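Local structure of Endonuclease/exonuclease/phosphatase domain-containing protein (Enterococcus faecalis, 3L1W) at residues A[32-37]-A[228-233]; A[18-23]-A[49-54]; A[115-120]-A[124-129]. The protein is of unknown function but belongs to the endonuclease/exonuclease/phosphatase family, and may act as a 3'-5' RNA exonuclease. All blocks are in the same frame, centred on the assembly; numbering follows the deposited sequence.

Interaction 1 of 3, residues A[32-37]-A[228-233]; sequences NFHDWS and ASLTDS. With SO4 (sulfate ion), chain G; FMT (formic acid), chain L; FMT (formic acid), chain T.
OD2 of Asp-232 is gripped twice: by NE2 of His-34 and by the hydroxyl of Tyr-193 of the second subunit. The imidazole donates, with His-34 NE2 standing 2.7 Å from Asp-232 OD2 and the N-H...O angle at 170°. The oxygen lies almost exactly in the ring plane, whereas from the carboxylate's side the ring nitrogen arrives on the syn side, 23° out of plane. The ring and carboxylate planes lie 53° apart.

The imidazole is also sandwiched. Leu-230 puts its CD1 methyl over the middle of one face, 3.7 Å from the His-34 ring centroid and close to the ring normal, a CH-pi contact; on the opposite face lies CD2 of Phe-33. With both faces covered and NE2 tied, the ring has little room to turn. The same Leu-230 CD1 meets the indole edge of Trp-36, 3.8 Å from CZ2, while CB of His-34 rests on an indole face. NE1 of Trp-36 is satisfied by Glu-246.

Two formates, probably from the crystallisation liquor, bond Thr-231 OG1 and Ser-233 N, and formate has the same two groups of the second subunit as partners too. A sulfate, probably of like origin, lies near Ser-37 and is also held by Lys-2 N and Lys-82 NZ. The contact joins the C-terminal end of helix 20-34, which Asp-35 leaves with positive phi, to the chain just past strand 222-229. Trp-36 packs against strand 2-7, Leu-230 touches strand 245-251, and the second subunit stacks Tyr-193 on Phe-33.

Interaction 2 of 3, residues A[18-23]-A[49-54]; sequences WQWSFR and VRDLKA
Asp-51 of helix 46-55 and Trp-20 touch across this contact, and a single hydrogen bond is its polar heart. Along the helix, Val-49 comes first; it turns its side chain away from Trp-20 and packs on strands 38-44 and 59-64. At Asp-51 the helix faces the indole: Trp-20 NE1 donates to Asp-51 OD2 over 2.7 Å, with an N-H...O angle of 152°. The carboxylate offers its anti lone pair, and its plane is only 17° from that of the indole, so the two flat groups meet nearly coplanar, edge to edge. CB of Asp-51 lies near the indole plane, 4.0 Å from CZ2 of Trp-20. Trp-20 reaches this far because its CG is anti to the backbone N (chi1 178°), which carries the indole out from the backbone toward helix 46-55. Next in sequence, Leu-52 packs on Cys-28 and Ile-31 of helix 20-34 and on Ile-41 and Val-44 of strand 38-44. The arrangement is helix-to-helix packing through a buried tryptophan tied to an aspartate, on the outer side of a sheet in a DNase I-like fold.

Interaction 3 of 3, residues A[115-120]-A[124-129]; sequences GLFKET and TPFLVI
Four backbone hydrogen bonds in two reciprocal pairs join Gly-115 to Val-128 and Phe-117 to Phe-126. Gly-115 N gives to Val-128 O at 2.9 Å, and Val-128 N returns the bond to Gly-115 O at 2.8 Å. Phe-117 N to Phe-126 O and Phe-126 N to Phe-117 O are each 2.8 Å. Leu-116 and Leu-127 form the non-hydrogen-bonded pair between them, and their backbone groups turn outward: Leu-116 bonds Ile-86 and Asp-87 of strand 83-92, and Leu-127 bonds Pro-160, just before strand 161-164. The Lys-118 backbone pairs with Gln-84 of strand 83-92. Several carbonyls accept a CA-H as well; Phe-117 O lies 3.1 Å from CA of Pro-125. Toward the turn, where direct bonding stops, a water accepts from Glu-119 N and donates to Thr-124 O, bridging the two segments.

On the face carrying the phenylalanines, CB of Phe-117 sits over the Phe-126 ring, with Phe-126 CZ 3.4 Å away. Phe-126 reaches it by setting CG between its own N and carbonyl carbon (chi1 64°), which swings the ring across toward strand 111-119. The two rings are near parallel yet slid apart, centroids 6.0 Å from each other; instead Phe-117 CD1 packs on CG2 of Val-128, and Tyr-78 and Trp-222 each meet one of the phenylalanines edge-to-face. The other face carries Leu-116 and Leu-127. Leu-116 lies beside Pro-125, and the extended Lys-118 chain lies alongside the same proline, its CE 3.6 Å from Pro-125 CG. This is an antiparallel beta hairpin, strands 111-119 and 126-132, within one of the two sheets of the DNase I-like sandwich.

Interaction 3 is the most buried of the three, a backbone-bonded hairpin inside the sheet that begins with strand 83-92. The other two are partly buried and both use helix 20-34: interaction 2 at its start, against helix 46-55, and interaction 1 at its end, against the chain leaving strand 222-229. Their centres are about 17 Å apart. In both, an aspartate accepts an N-H from a ring, but in interaction 1 the carboxylate is also held by the second subunit, whereas no other chain of the assembly touches interaction 2. Interaction 3 relies on main-chain bonds and aromatic packing, its centre about 27 Å from that of interaction 2.

Interaction 1 of 3, residues A[32-37]-A[228-233]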
loop_
_atom_site.group_PDB
_atom_site.type_symbol
_atom_site.label_atom_id
_atom_site.label_comp_id
_atom_site.label_asym_id
_atom_site.label_seq_id
_atom_site.Cartn_x
_atom_site.Cartn_y
_atom_site.Cartn_z
ATOM N N ASN A 32 -2.725 8.289 -6.510
ATOM C CA ASN A 32 -3.593 8.974 -5.545
ATOM C C ASN A 32 -3.701 8.237 -4.221
ATOM O O ASN A 32 -3.743 8.864 -3.157
ATOM C CB ASN A 32 -4.991 9.176 -6.112
ATOM C CG ASN A 32 -5.030 10.249 -7.175
ATOM O OD1 ASN A 32 -4.107 11.056 -7.301
ATOM N ND2 ASN A 32 -6.110 10.271 -7.940
ATOM N N PHE A 33 -3.752 6.910 -4.302
ATOM C CA PHE A 33 -3.907 6.073 -3.116
ATOM C C PHE A 33 -2.672 6.092 -2.221
ATOM O O PHE A 33 -2.784 6.225 -1.005
ATOM C CB PHE A 33 -4.265 4.635 -3.491
ATOM C CG PHE A 33 -4.315 3.705 -2.311
ATOM C CD1 PHE A 33 -5.377 3.745 -1.426
ATOM C CD2 PHE A 33 -3.289 2.802 -2.086
ATOM C CE1 PHE A 33 -5.423 2.885 -0.323
ATOM C CE2 PHE A 33 -3.323 1.934 -0.985
ATOM C CZ PHE A 33 -4.382 1.983 -0.110
ATOM N N HIS A 34 -1.497 5.953 -2.818
ATOM C CA HIS A 34 -0.278 5.979 -2.019
ATOM C C HIS A 34 0.059 7.370 -1.474
ATOM O O HIS A 34 0.611 7.485 -0.366
ATOM C CB HIS A 34 0.868 5.281 -2.753
ATOM C CG HIS A 34 0.621 3.814 -2.915
ATOM N ND1 HIS A 34 0.890 2.905 -1.912
ATOM C CD2 HIS A 34 0.059 3.105 -3.925
ATOM C CE1 HIS A 34 0.533 1.696 -2.311
ATOM N NE2 HIS A 34 0.019 1.791 -3.524
ATOM N N ASP A 35 -0.288 8.406 -2.240
ATOM C CA ASP A 35 -0.409 9.758 -1.704
ATOM C C ASP A 35 0.878 10.254 -1.042
ATOM O O ASP A 35 0.846 10.848 0.041
ATOM C CB ASP A 35 -1.558 9.774 -0.692
ATOM C CG ASP A 35 -2.003 11.168 -0.310
ATOM O OD1 ASP A 35 -1.956 12.078 -1.157
ATOM O OD2 ASP A 35 -2.442 11.336 0.847
ATOM N N TRP A 36 2.006 10.015 -1.699
ATOM C CA TRP A 36 3.306 10.453 -1.189
ATOM C C TRP A 36 3.414 11.977 -1.153
ATOM O O TRP A 36 2.579 12.673 -1.739
ATOM C CB TRP A 36 4.424 9.916 -2.086
ATOM C CG TRP A 36 4.316 8.452 -2.448
ATOM C CD1 TRP A 36 4.635 7.376 -1.659
ATOM C CD2 TRP A 36 3.908 7.912 -3.712
ATOM N NE1 TRP A 36 4.427 6.200 -2.358
ATOM C CE2 TRP A 36 3.984 6.507 -3.618
ATOM C CE3 TRP A 36 3.467 8.483 -4.912
ATOM C CZ2 TRP A 36 3.647 5.667 -4.676
ATOM C CZ3 TRP A 36 3.137 7.653 -5.962
ATOM C CH2 TRP A 36 3.233 6.258 -5.841
ATOM N N SER A 37 4.430 12.499 -0.461
ATOM C CA SER A 37 4.744 13.926 -0.572
ATOM C C SER A 37 5.130 14.287 -1.992
ATOM O O SER A 37 4.751 15.354 -2.497
ATOM C CB SER A 37 5.901 14.326 0.352
ATOM O OG SER A 37 5.482 14.459 1.696
ATOM N N ALA A 228 10.053 0.368 -0.004
ATOM C CA ALA A 228 9.169 -0.679 -0.525
ATOM C C ALA A 228 9.080 -0.650 -2.040
ATOM O O ALA A 228 9.162 0.412 -2.661
ATOM C CB ALA A 228 7.764 -0.548 0.079
ATOM N N SER A 229 8.903 -1.828 -2.633
ATOM C CA SER A 229 8.518 -1.942 -4.037
ATOM C C SER A 229 7.047 -2.335 -4.035
ATOM O O SER A 229 6.675 -3.325 -3.401
ATOM C CB SER A 229 9.338 -3.020 -4.744
ATOM O OG SER A 229 10.698 -2.628 -4.866
ATOM N N LEU A 230 6.212 -1.576 -4.742
ATOM C CA LEU A 230 4.759 -1.728 -4.623
ATOM C C LEU A 230 4.197 -2.606 -5.742
ATOM O O LEU A 230 4.335 -2.287 -6.915
ATOM C CB LEU A 230 4.098 -0.342 -4.657
ATOM C CG LEU A 230 4.651 0.618 -3.595
ATOM C CD1 LEU A 230 4.021 1.997 -3.721
ATOM C CD2 LEU A 230 4.422 0.048 -2.184
ATOM N N THR A 231 3.576 -3.724 -5.372
ATOM C CA THR A 231 3.128 -4.716 -6.356
ATOM C C THR A 231 1.647 -4.599 -6.712
ATOM O O THR A 231 1.032 -5.564 -7.177
ATOM C CB THR A 231 3.442 -6.169 -5.887
ATOM O OG1 THR A 231 2.740 -6.448 -4.673
ATOM C CG2 THR A 231 4.952 -6.335 -5.639
ATOM N N ASP A 232 1.077 -3.416 -6.494
ATOM C CA ASP A 232 -0.317 -3.152 -6.861
ATOM C C ASP A 232 -0.623 -3.677 -8.256
ATOM O O ASP A 232 0.150 -3.468 -9.201
ATOM C CB ASP A 232 -0.600 -1.649 -6.869
ATOM C CG ASP A 232 -0.317 -0.982 -5.545
ATOM O OD1 ASP A 232 0.679 -1.347 -4.880
ATOM O OD2 ASP A 232 -1.085 -0.064 -5.181
ATOM N N SER A 233 -1.773 -4.328 -8.403
ATOM C CA SER A 233 -2.153 -4.853 -9.701
ATOM C C SER A 233 -3.547 -4.366 -10.054
ATOM O O SER A 233 -4.257 -3.820 -9.213
ATOM C CB SER A 233 -2.129 -6.388 -9.699
ATOM O OG SER A 233 -2.977 -6.906 -8.681
HETATM S S SO4 G . 3.849 11.871 3.660
HETATM O O1 SO4 G . 2.989 11.318 2.611
HETATM O O2 SO4 G . 3.138 12.977 4.293
HETATM O O3 SO4 G . 4.136 10.840 4.651
HETATM O O4 SO4 G . 5.091 12.371 3.075
HETATM C C FMT L . -4.610 -2.423 -6.472
HETATM O O1 FMT L . -5.570 -2.269 -7.234
HETATM O O2 FMT L . -4.003 -3.487 -6.301
HETATM C C FMT T . 4.199 -7.009 -1.320
HETATM O O1 FMT T . 5.205 -7.636 -0.987
HETATM O O2 FMT T . 3.623 -7.132 -2.406
#

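Interaction 2 of 3, residues A[18-23]-A[49-54]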
loop_
_atom_site.group_PDB
_atom_site.type_symbol
_atom_site.label_atom_id
_atom_site.label_comp_id
_atom_site.label_asym_id
_atom_site.label_seq_id
_atom_site.Cartn_x
_atom_site.Cartn_y
_atom_site.Cartn_z
ATOM N N TRP A 18 -2.837 -2.749 -23.997
ATOM C CA TRP A 18 -2.341 -2.288 -22.703
ATOM C C TRP A 18 -1.493 -1.030 -22.893
ATOM O O TRP A 18 -0.591 -0.747 -22.108
ATOM C CB TRP A 18 -1.563 -3.406 -21.984
ATOM C CG TRP A 18 -1.532 -3.316 -20.464
ATOM C CD1 TRP A 18 -0.436 -3.475 -19.660
ATOM C CD2 TRP A 18 -2.638 -3.046 -19.581
ATOM N NE1 TRP A 18 -0.792 -3.326 -18.334
ATOM C CE2 TRP A 18 -2.136 -3.062 -18.261
ATOM C CE3 TRP A 18 -4.003 -2.797 -19.777
ATOM C CZ2 TRP A 18 -2.948 -2.828 -17.146
ATOM C CZ3 TRP A 18 -4.806 -2.568 -18.667
ATOM C CH2 TRP A 18 -4.275 -2.584 -17.373
ATOM N N GLN A 19 -1.788 -0.268 -23.942
ATOM C CA GLN A 19 -1.175 1.053 -24.069
ATOM C C GLN A 19 -1.777 2.027 -23.048
ATOM O O GLN A 19 -2.735 1.700 -22.348
ATOM C CB GLN A 19 -1.311 1.599 -25.487
ATOM C CG GLN A 19 -2.727 1.810 -25.944
ATOM C CD GLN A 19 -2.788 2.179 -27.419
ATOM O OE1 GLN A 19 -2.622 1.324 -28.289
ATOM N NE2 GLN A 19 -3.016 3.456 -27.703
ATOM N N TRP A 20 -1.199 3.215 -22.958
ATOM C CA TRP A 20 -1.545 4.153 -21.892
ATOM C C TRP A 20 -3.051 4.348 -21.692
ATOM O O TRP A 20 -3.530 4.390 -20.558
ATOM C CB TRP A 20 -0.858 5.499 -22.126
ATOM C CG TRP A 20 -1.188 6.564 -21.100
ATOM C CD1 TRP A 20 -1.967 7.666 -21.294
ATOM C CD2 TRP A 20 -0.729 6.634 -19.734
ATOM N NE1 TRP A 20 -2.032 8.412 -20.139
ATOM C CE2 TRP A 20 -1.289 7.798 -19.169
ATOM C CE3 TRP A 20 0.075 5.815 -18.935
ATOM C CZ2 TRP A 20 -1.045 8.179 -17.848
ATOM C CZ3 TRP A 20 0.317 6.193 -17.624
ATOM C CH2 TRP A 20 -0.245 7.362 -17.091
ATOM N N SER A 21 -3.798 4.491 -22.779
ATOM C CA SER A 21 -5.231 4.741 -22.644
ATOM C C SER A 21 -5.896 3.717 -21.719
ATOM O O SER A 21 -6.793 4.052 -20.953
ATOM C CB SER A 21 -5.917 4.749 -24.015
ATOM O OG SER A 21 -5.848 3.472 -24.617
ATOM N N PHE A 22 -5.443 2.470 -21.781
ATOM C CA PHE A 22 -6.038 1.405 -20.978
ATOM C C PHE A 22 -5.506 1.350 -19.550
ATOM O O PHE A 22 -6.142 0.763 -18.680
ATOM C CB PHE A 22 -5.815 0.052 -21.646
ATOM C CG PHE A 22 -6.382 -0.037 -23.024
ATOM C CD1 PHE A 22 -7.700 -0.409 -23.217
ATOM C CD2 PHE A 22 -5.600 0.258 -24.131
ATOM C CE1 PHE A 22 -8.232 -0.490 -24.485
ATOM C CE2 PHE A 22 -6.131 0.180 -25.412
ATOM C CZ PHE A 22 -7.445 -0.195 -25.587
ATOM N N ARG A 23 -4.342 1.957 -19.321
ATOM C CA ARG A 23 -3.635 1.862 -18.042
ATOM C C ARG A 23 -3.754 3.127 -17.194
ATOM O O ARG A 23 -3.460 3.109 -15.999
ATOM C CB ARG A 23 -2.133 1.607 -18.288
ATOM C CG ARG A 23 -1.838 0.351 -19.064
ATOM C CD ARG A 23 -0.337 0.090 -19.175
ATOM N NE ARG A 23 0.353 1.042 -20.052
ATOM C CZ ARG A 23 1.162 2.007 -19.626
ATOM N NH1 ARG A 23 1.400 2.161 -18.330
ATOM N NH2 ARG A 23 1.748 2.817 -20.502
ATOM N N VAL A 49 1.343 13.389 -19.434
ATOM C CA VAL A 49 1.484 14.490 -18.486
ATOM C C VAL A 49 0.115 15.131 -18.235
ATOM O O VAL A 49 -0.267 15.383 -17.086
ATOM C CB VAL A 49 2.481 15.540 -18.993
ATOM C CG1 VAL A 49 2.508 16.753 -18.054
ATOM C CG2 VAL A 49 3.871 14.921 -19.109
ATOM N N ARG A 50 -0.631 15.378 -19.307
ATOM C CA ARG A 50 -1.974 15.945 -19.176
ATOM C C ARG A 50 -2.851 15.062 -18.295
ATOM O O ARG A 50 -3.577 15.565 -17.435
ATOM C CB ARG A 50 -2.643 16.135 -20.541
ATOM C CG ARG A 50 -2.076 17.267 -21.386
ATOM C CD ARG A 50 -3.045 17.659 -22.507
ATOM N NE ARG A 50 -3.247 16.594 -23.494
ATOM C CZ ARG A 50 -4.194 15.661 -23.416
ATOM N NH1 ARG A 50 -5.035 15.645 -22.390
ATOM N NH2 ARG A 50 -4.300 14.735 -24.364
ATOM N N ASP A 51 -2.775 13.746 -18.497
ATOM C CA ASP A 51 -3.551 12.804 -17.697
ATOM C C ASP A 51 -3.126 12.805 -16.229
ATOM O O ASP A 51 -3.974 12.733 -15.334
ATOM C CB ASP A 51 -3.465 11.383 -18.277
ATOM C CG ASP A 51 -4.278 11.220 -19.554
ATOM O OD1 ASP A 51 -5.243 11.989 -19.767
ATOM O OD2 ASP A 51 -3.953 10.312 -20.346
ATOM N N LEU A 52 -1.823 12.887 -15.962
ATOM C CA LEU A 52 -1.377 12.972 -14.571
ATOM C C LEU A 52 -1.954 14.204 -13.886
ATOM O O LEU A 52 -2.391 14.130 -12.741
ATOM C CB LEU A 52 0.147 12.988 -14.474
ATOM C CG LEU A 52 0.829 11.668 -14.829
ATOM C CD1 LEU A 52 2.349 11.833 -14.839
ATOM C CD2 LEU A 52 0.414 10.576 -13.865
ATOM N N LYS A 53 -1.922 15.345 -14.571
ATOM C CA LYS A 53 -2.513 16.557 -14.016
ATOM C C LYS A 53 -4.020 16.427 -13.808
ATOM O O LYS A 53 -4.556 16.913 -12.816
ATOM C CB LYS A 53 -2.216 17.775 -14.903
ATOM C CG LYS A 53 -0.736 18.136 -14.990
ATOM C CD LYS A 53 -0.526 19.318 -15.937
ATOM C CE LYS A 53 0.945 19.669 -16.059
ATOM N NZ LYS A 53 1.198 20.696 -17.120
ATOM N N ALA A 54 -4.702 15.780 -14.746
ATOM C CA ALA A 54 -6.160 15.719 -14.698
ATOM C C ALA A 54 -6.671 14.706 -13.676
ATOM O O ALA A 54 -7.673 14.949 -12.995
ATOM C CB ALA A 54 -6.711 15.394 -16.075
#

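Interaction 3 of 3, residues A[115-120]-A[124-129]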
loop_
_atom_site.group_PDB
_atom_site.type_symbol
_atom_site.label_atom_id
_atom_site.label_comp_id
_atom_site.label_asym_id
_atom_site.label_seq_id
_atom_site.Cartn_x
_atom_site.Cartn_y
_atom_site.Cartn_z
ATOM N N GLY A 115 14.252 19.599 -8.854
ATOM C CA GLY A 115 13.533 20.608 -8.097
ATOM C C GLY A 115 14.168 20.812 -6.740
ATOM O O GLY A 115 14.657 19.860 -6.116
ATOM N N LEU A 116 14.187 22.063 -6.294
ATOM C CA LEU A 116 14.587 22.385 -4.934
ATOM C C LEU A 116 13.297 22.599 -4.163
ATOM O O LEU A 116 12.463 23.425 -4.549
ATOM C CB LEU A 116 15.455 23.645 -4.911
ATOM C CG LEU A 116 16.157 23.942 -3.583
ATOM C CD1 LEU A 116 17.205 22.869 -3.277
ATOM C CD2 LEU A 116 16.789 25.330 -3.609
ATOM N N PHE A 117 13.124 21.829 -3.093
ATOM C CA PHE A 117 11.871 21.793 -2.352
ATOM C C PHE A 117 12.099 22.146 -0.891
ATOM O O PHE A 117 13.227 22.098 -0.394
ATOM C CB PHE A 117 11.250 20.392 -2.425
ATOM C CG PHE A 117 10.706 20.033 -3.785
ATOM C CD1 PHE A 117 11.506 19.401 -4.725
ATOM C CD2 PHE A 117 9.391 20.333 -4.118
ATOM C CE1 PHE A 117 11.005 19.073 -5.979
ATOM C CE2 PHE A 117 8.881 20.005 -5.369
ATOM C CZ PHE A 117 9.681 19.373 -6.293
ATOM N N LYS A 118 11.025 22.511 -0.205
ATOM C CA LYS A 118 11.065 22.604 1.247
ATOM C C LYS A 118 9.848 21.927 1.824
ATOM O O LYS A 118 8.736 22.147 1.347
ATOM C CB LYS A 118 11.061 24.060 1.711
ATOM C CG LYS A 118 12.386 24.771 1.614
ATOM C CD LYS A 118 12.280 26.112 2.320
ATOM C CE LYS A 118 13.464 26.995 2.005
ATOM N NZ LYS A 118 13.219 28.362 2.502
ATOM N N GLU A 119 10.045 21.119 2.861
ATOM C CA GLU A 119 8.912 20.571 3.591
ATOM C C GLU A 119 8.197 21.682 4.344
ATOM O O GLU A 119 8.832 22.596 4.858
ATOM C CB GLU A 119 9.375 19.503 4.583
ATOM C CG GLU A 119 9.879 18.239 3.932
ATOM C CD GLU A 119 10.058 17.113 4.938
ATOM O OE1 GLU A 119 9.037 16.539 5.369
ATOM O OE2 GLU A 119 11.218 16.808 5.286
ATOM N N THR A 120 6.873 21.595 4.419
ATOM C CA THR A 120 6.078 22.612 5.099
ATOM C C THR A 120 6.610 22.947 6.497
ATOM O O THR A 120 6.698 24.119 6.883
ATOM C CB THR A 120 4.611 22.169 5.194
ATOM O OG1 THR A 120 4.113 21.922 3.875
ATOM C CG2 THR A 120 3.768 23.247 5.857
ATOM N N THR A 124 14.923 24.299 5.951
ATOM C CA THR A 124 16.010 24.071 5.005
ATOM C C THR A 124 15.540 23.291 3.781
ATOM O O THR A 124 14.805 22.315 3.907
ATOM C CB THR A 124 17.153 23.302 5.667
ATOM O OG1 THR A 124 16.629 22.113 6.270
ATOM C CG2 THR A 124 17.815 24.161 6.739
ATOM N N PRO A 125 15.978 23.722 2.591
ATOM C CA PRO A 125 15.590 23.112 1.317
ATOM C C PRO A 125 16.263 21.763 1.109
ATOM O O PRO A 125 17.272 21.456 1.750
ATOM C CB PRO A 125 16.135 24.100 0.275
ATOM C CG PRO A 125 16.503 25.332 1.025
ATOM C CD PRO A 125 16.864 24.877 2.396
ATOM N N PHE A 126 15.695 20.963 0.216
ATOM C CA PHE A 126 16.359 19.754 -0.257
ATOM C C PHE A 126 16.220 19.637 -1.770
ATOM O O PHE A 126 15.297 20.203 -2.370
ATOM C CB PHE A 126 15.821 18.502 0.438
ATOM C CG PHE A 126 14.368 18.222 0.163
ATOM C CD1 PHE A 126 13.376 18.852 0.904
ATOM C CD2 PHE A 126 13.993 17.324 -0.824
ATOM C CE1 PHE A 126 12.034 18.591 0.660
ATOM C CE2 PHE A 126 12.655 17.052 -1.077
ATOM C CZ PHE A 126 11.669 17.693 -0.334
ATOM N N LEU A 127 17.146 18.904 -2.377
ATOM C CA LEU A 127 17.179 18.741 -3.825
ATOM C C LEU A 127 16.615 17.390 -4.252
ATOM O O LEU A 127 16.959 16.354 -3.671
ATOM C CB LEU A 127 18.626 18.875 -4.320
ATOM C CG LEU A 127 18.873 18.661 -5.809
ATOM C CD1 LEU A 127 18.163 19.718 -6.635
ATOM C CD2 LEU A 127 20.375 18.688 -6.088
ATOM N N VAL A 128 15.738 17.405 -5.258
ATOM C CA VAL A 128 15.255 16.163 -5.883
ATOM C C VAL A 128 15.729 16.112 -7.335
ATOM O O VAL A 128 15.552 17.076 -8.079
ATOM C CB VAL A 128 13.728 16.090 -5.863
ATOM C CG1 VAL A 128 13.239 14.843 -6.618
ATOM C CG2 VAL A 128 13.209 16.092 -4.427
ATOM N N ILE A 129 16.336 14.994 -7.737
ATOM C CA ILE A 129 16.809 14.821 -9.109
ATOM C C ILE A 129 16.139 13.586 -9.697
ATOM O O ILE A 129 16.306 12.490 -9.183
ATOM C CB ILE A 129 18.340 14.611 -9.169
ATOM C CG1 ILE A 129 19.084 15.750 -8.452
ATOM C CG2 ILE A 129 18.801 14.493 -10.616
ATOM C CD1 ILE A 129 20.587 15.488 -8.269
HETATM O O HOH W 1 12.686 20.857 3.826
#